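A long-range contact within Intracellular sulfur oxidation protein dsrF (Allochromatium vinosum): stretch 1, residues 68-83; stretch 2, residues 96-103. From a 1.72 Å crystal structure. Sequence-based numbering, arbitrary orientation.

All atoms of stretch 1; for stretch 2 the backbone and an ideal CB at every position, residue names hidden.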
# COMPACT_ATOMS: atom_id res chain seq x y z
N THR B 68 -6.68 12.39 20.18
CA THR B 68 -7.28 11.13 20.61
C THR B 68 -6.30 10.24 21.36
O THR B 68 -6.67 9.57 22.32
CB THR B 68 -7.85 10.37 19.41
OG1 THR B 68 -8.85 11.18 18.77
CG2 THR B 68 -8.49 9.06 19.86
N TYR B 69 -5.03 10.22 20.94
CA TYR B 69 -4.05 9.40 21.64
C TYR B 69 -3.95 9.80 23.11
O TYR B 69 -3.75 8.95 23.97
CB TYR B 69 -2.65 9.53 21.03
CG TYR B 69 -2.50 8.94 19.64
CD1 TYR B 69 -2.61 9.74 18.51
CD2 TYR B 69 -2.26 7.58 19.47
CE1 TYR B 69 -2.48 9.20 17.23
CE2 TYR B 69 -2.13 7.03 18.20
CZ TYR B 69 -2.24 7.85 17.08
OH TYR B 69 -2.12 7.31 15.82
N ARG B 70 -4.09 11.09 23.39
CA ARG B 70 -3.98 11.56 24.76
C ARG B 70 -5.17 11.17 25.64
O ARG B 70 -5.13 11.37 26.86
CB ARG B 70 -3.76 13.07 24.79
CG ARG B 70 -2.42 13.49 24.19
CD ARG B 70 -2.05 14.91 24.57
NE ARG B 70 -2.89 15.91 23.91
CZ ARG B 70 -2.84 16.19 22.61
NH1 ARG B 70 -1.99 15.54 21.82
NH2 ARG B 70 -3.64 17.12 22.10
N THR B 71 -6.20 10.60 25.03
CA THR B 71 -7.39 10.19 25.78
C THR B 71 -7.39 8.70 26.09
O THR B 71 -8.26 8.21 26.81
CB THR B 71 -8.68 10.50 24.99
OG1 THR B 71 -8.79 9.61 23.88
CG2 THR B 71 -8.68 11.93 24.50
N LEU B 72 -6.42 7.98 25.54
CA LEU B 72 -6.33 6.53 25.74
C LEU B 72 -6.43 6.09 27.19
O LEU B 72 -7.01 5.05 27.48
CB LEU B 72 -5.04 5.99 25.12
CG LEU B 72 -5.02 5.93 23.59
CD1 LEU B 72 -3.67 5.42 23.11
CD2 LEU B 72 -6.14 5.01 23.10
N GLY B 73 -5.87 6.89 28.10
CA GLY B 73 -5.95 6.54 29.51
C GLY B 73 -7.39 6.52 29.98
O GLY B 73 -7.77 5.74 30.85
N ASP B 74 -8.21 7.38 29.38
CA ASP B 74 -9.62 7.45 29.74
C ASP B 74 -10.35 6.19 29.30
O ASP B 74 -11.44 5.89 29.80
CB ASP B 74 -10.27 8.69 29.10
CG ASP B 74 -9.68 9.99 29.63
OD1 ASP B 74 -9.68 10.18 30.86
OD2 ASP B 74 -9.24 10.82 28.81
N TYR B 75 -9.76 5.45 28.36
CA TYR B 75 -10.36 4.21 27.87
C TYR B 75 -9.70 2.99 28.50
O TYR B 75 -9.62 1.93 27.87
CB TYR B 75 -10.25 4.13 26.35
CG TYR B 75 -11.17 5.08 25.61
CD1 TYR B 75 -10.87 6.43 25.51
CD2 TYR B 75 -12.35 4.61 25.03
CE1 TYR B 75 -11.73 7.31 24.84
CE2 TYR B 75 -13.21 5.48 24.37
CZ TYR B 75 -12.90 6.83 24.28
OH TYR B 75 -13.75 7.68 23.62
N GLU B 76 -9.23 3.15 29.73
CA GLU B 76 -8.59 2.07 30.48
C GLU B 76 -7.27 1.53 29.95
O GLU B 76 -6.78 0.52 30.45
CB GLU B 76 -9.56 0.89 30.65
CG GLU B 76 -10.39 0.94 31.93
CD GLU B 76 -11.08 -0.38 32.24
OE1 GLU B 76 -11.70 -0.49 33.32
OE2 GLU B 76 -11.00 -1.30 31.40
N VAL B 77 -6.70 2.18 28.94
CA VAL B 77 -5.42 1.71 28.42
C VAL B 77 -4.32 2.20 29.35
O VAL B 77 -4.04 3.39 29.44
CB VAL B 77 -5.16 2.22 27.00
CG1 VAL B 77 -3.91 1.57 26.45
CG2 VAL B 77 -6.36 1.93 26.11
N ARG B 78 -3.69 1.26 30.05
CA ARG B 78 -2.64 1.55 31.01
C ARG B 78 -1.25 1.25 30.44
O ARG B 78 -0.26 1.88 30.83
CB ARG B 78 -2.87 0.72 32.28
CG ARG B 78 -1.77 0.79 33.33
CD ARG B 78 -1.68 2.17 33.96
NE ARG B 78 -0.81 2.19 35.13
CZ ARG B 78 -1.11 1.63 36.30
NH1 ARG B 78 -2.28 1.02 36.47
NH2 ARG B 78 -0.25 1.70 37.31
N ARG B 79 -1.20 0.29 29.52
CA ARG B 79 0.07 -0.12 28.92
C ARG B 79 0.29 0.37 27.50
O ARG B 79 -0.25 -0.18 26.54
CB ARG B 79 0.17 -1.65 28.95
CG ARG B 79 0.10 -2.24 30.35
CD ARG B 79 1.16 -1.64 31.25
NE ARG B 79 1.07 -2.15 32.62
CZ ARG B 79 1.84 -1.74 33.62
NH1 ARG B 79 2.75 -0.79 33.42
NH2 ARG B 79 1.69 -2.26 34.83
N ILE B 80 1.11 1.41 27.37
CA ILE B 80 1.44 1.99 26.07
C ILE B 80 2.97 1.95 25.98
O ILE B 80 3.66 2.55 26.80
CB ILE B 80 0.93 3.44 25.97
CG1 ILE B 80 -0.60 3.43 26.04
CG2 ILE B 80 1.41 4.07 24.67
CD1 ILE B 80 -1.23 4.81 25.96
N TYR B 81 3.48 1.21 25.00
CA TYR B 81 4.92 1.05 24.83
C TYR B 81 5.47 1.63 23.54
O TYR B 81 4.82 1.59 22.50
CB TYR B 81 5.29 -0.43 24.90
CG TYR B 81 4.83 -1.13 26.15
CD1 TYR B 81 3.70 -1.95 26.14
CD2 TYR B 81 5.53 -0.98 27.34
CE1 TYR B 81 3.28 -2.61 27.30
CE2 TYR B 81 5.13 -1.63 28.50
CZ TYR B 81 4.00 -2.45 28.47
OH TYR B 81 3.61 -3.09 29.62
N VAL B 82 6.70 2.12 23.61
CA VAL B 82 7.39 2.70 22.46
C VAL B 82 8.78 2.09 22.38
O VAL B 82 9.53 2.11 23.35
CB VAL B 82 7.50 4.23 22.59
CG1 VAL B 82 8.18 4.81 21.36
CG2 VAL B 82 6.11 4.83 22.77
N ASP B 83 9.12 1.54 21.21
CA ASP B 83 10.42 0.91 20.99
C ASP B 83 11.55 1.93 21.00
O ASP B 83 11.60 2.81 20.16
CB ASP B 83 10.40 0.16 19.66
CG ASP B 83 11.69 -0.59 19.39
OD1 ASP B 83 12.03 -1.48 20.20
OD2 ASP B 83 12.36 -0.29 18.38
N UNK B 96 10.02 14.14 22.42
CA UNK B 96 9.36 14.46 21.16
C UNK B 96 7.95 13.87 21.09
O UNK B 96 7.20 14.15 20.15
CB UNK B 96 10.20 13.95 19.99
N UNK B 97 7.61 13.05 22.08
CA UNK B 97 6.31 12.40 22.09
C UNK B 97 5.31 13.05 23.04
O UNK B 97 5.69 13.75 23.98
CB UNK B 97 6.48 10.93 22.46
N UNK B 98 4.04 12.81 22.78
CA UNK B 98 2.99 13.35 23.62
C UNK B 98 2.92 12.55 24.91
O UNK B 98 3.38 11.41 24.97
CB UNK B 98 1.64 13.33 22.89
N UNK B 99 2.36 13.16 25.94
CA UNK B 99 2.20 12.49 27.22
C UNK B 99 0.77 11.98 27.24
O UNK B 99 -0.14 12.65 26.74
CB UNK B 99 2.50 13.41 28.40
N UNK B 100 0.57 10.80 27.81
CA UNK B 100 -0.76 10.22 27.90
C UNK B 100 -1.05 9.94 29.37
O UNK B 100 -0.43 9.06 29.98
CB UNK B 100 -0.87 8.95 27.06
N UNK B 101 -1.98 10.70 29.93
CA UNK B 101 -2.35 10.56 31.34
C UNK B 101 -3.22 9.35 31.63
O UNK B 101 -3.89 8.82 30.74
CB UNK B 101 -3.08 11.82 31.81
N UNK B 102 -3.21 8.93 32.88
CA UNK B 102 -4.01 7.79 33.31
C UNK B 102 -4.45 8.00 34.75
O UNK B 102 -3.63 8.26 35.63
CB UNK B 102 -3.23 6.48 33.17
N UNK B 103 -5.75 7.90 34.99
CA UNK B 103 -6.27 8.06 36.33
C UNK B 103 -7.38 7.05 36.57
O UNK B 103 -8.20 6.78 35.69
CB UNK B 103 -6.77 9.49 36.55

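Position 96 lies beyond the reach of stretch 1, with nothing of it within 5.5 Å of the ideal CB, so the contact sets no preference there; the deposited residue is Asp-96, whose carboxylate is hydrogen-bonded elsewhere in the structure. At position 97 the CA-to-CB bond points sideways, and a gap separates it from the methyls of Val-82. An apolar chain long enough to bridge that gap would suit, leucine, isoleucine or methionine among them. The residue is Leu-97 (chi1 m, chi2 t), which brings CD1 to 4.1 Å from Val-82 CG1.

Position 98 points toward stretch 1, its ideal CB 4.3 Å from Arg-70 CG. The aliphatic stem and guanidinium of Arg-70 would accept a small apolar group, while an acidic chain could address the charge. Val-98 takes the first course, its CG1 lying 3.9 Å from Arg-70 NH1. Position 99 points away into space free of stretch 1, and many polar residues would do; it is Glu-99, whose contact is made by the backbone, O lying 3.5 Å from Arg-70 CG.

At position 100 the ideal CB is 4.3 Å from Ile-80 CD1 and 4.2 Å from Tyr-69 O, beside a hollow also bordered by Leu-72. An apolar chain of medium size is called for, with isoleucine, leucine, valine or methionine all plausible. Ile-100 spans the hollow: CD1 packs 3.5 Å from Ile-80 CD1 and approaches Tyr-69 O at 3.4 Å, while CG2 lies 4.2 Å from Leu-72 CB.

Position 101 directs its CB sideways, 5.4 Å from Arg-70 O, and places few demands on side-chain identity. Ala-101 serves mainly through its backbone. Its O accepts a CA-H...O contact from Gly-73 CA at 3.3 Å, an approach that depends on glycine, since an ideal CB on Gly-73 would fall 1.8 Å from Ala-101 O. With no direct hydrogen bond across the contact, two waters join the backbones: one donates to both Arg-70 O and Ala-101 O, and the other donates to Arg-70 O and accepts from Ala-101 N.

At position 102, in extended conformation, the ideal CB lies 4.6 Å from Gly-73 CA and 4.7 Å from Arg-78 CD. The bare glycine and the methylenes of Arg-78 favour a large flat or long apolar chain, such as phenylalanine, tyrosine, leucine or methionine. Phe-102 (chi1 t) sets its ring face beneath Arg-78 CD, which lies 3.6 Å from the ring centroid and almost on its normal, a CH-pi contact. Position 103 points away, leaving the choice open; Glu-103 makes no contact.

Stretch 2 96-103: DLVEIAFE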
# COMPACT_ATOMS: atom_id res chain seq x y z
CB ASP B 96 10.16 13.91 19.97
CG ASP B 96 11.47 14.65 19.76
OD1 ASP B 96 12.53 14.02 19.91
OD2 ASP B 96 11.42 15.86 19.45
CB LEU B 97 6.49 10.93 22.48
CG LEU B 97 7.59 10.20 21.70
CD1 LEU B 97 7.75 8.80 22.23
CD2 LEU B 97 7.26 10.19 20.21
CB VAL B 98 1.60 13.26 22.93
CG1 VAL B 98 1.61 14.05 21.63
CG2 VAL B 98 1.23 11.80 22.68
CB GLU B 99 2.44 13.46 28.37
CG GLU B 99 3.86 13.98 28.46
CD GLU B 99 4.08 14.87 29.67
OE1 GLU B 99 3.44 15.94 29.75
OE2 GLU B 99 4.89 14.49 30.54
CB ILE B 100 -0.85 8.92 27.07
CG1 ILE B 100 -0.60 9.25 25.60
CG2 ILE B 100 -2.21 8.26 27.27
CD1 ILE B 100 -0.61 8.02 24.68
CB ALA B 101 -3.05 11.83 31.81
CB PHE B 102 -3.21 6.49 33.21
CG PHE B 102 -3.95 5.27 33.73
CD1 PHE B 102 -3.94 4.95 35.08
CD2 PHE B 102 -4.66 4.45 32.85
CE1 PHE B 102 -4.63 3.84 35.56
CE2 PHE B 102 -5.36 3.34 33.32
CZ PHE B 102 -5.34 3.04 34.68
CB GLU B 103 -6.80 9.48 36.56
CG GLU B 103 -8.11 9.79 35.87
CD GLU B 103 -8.71 11.11 36.34
OE1 GLU B 103 -9.81 11.47 35.86
OE2 GLU B 103 -8.08 11.78 37.18
O HOH W 1 -5.46 9.61 28.83
O HOH W 2 -3.39 12.77 28.56
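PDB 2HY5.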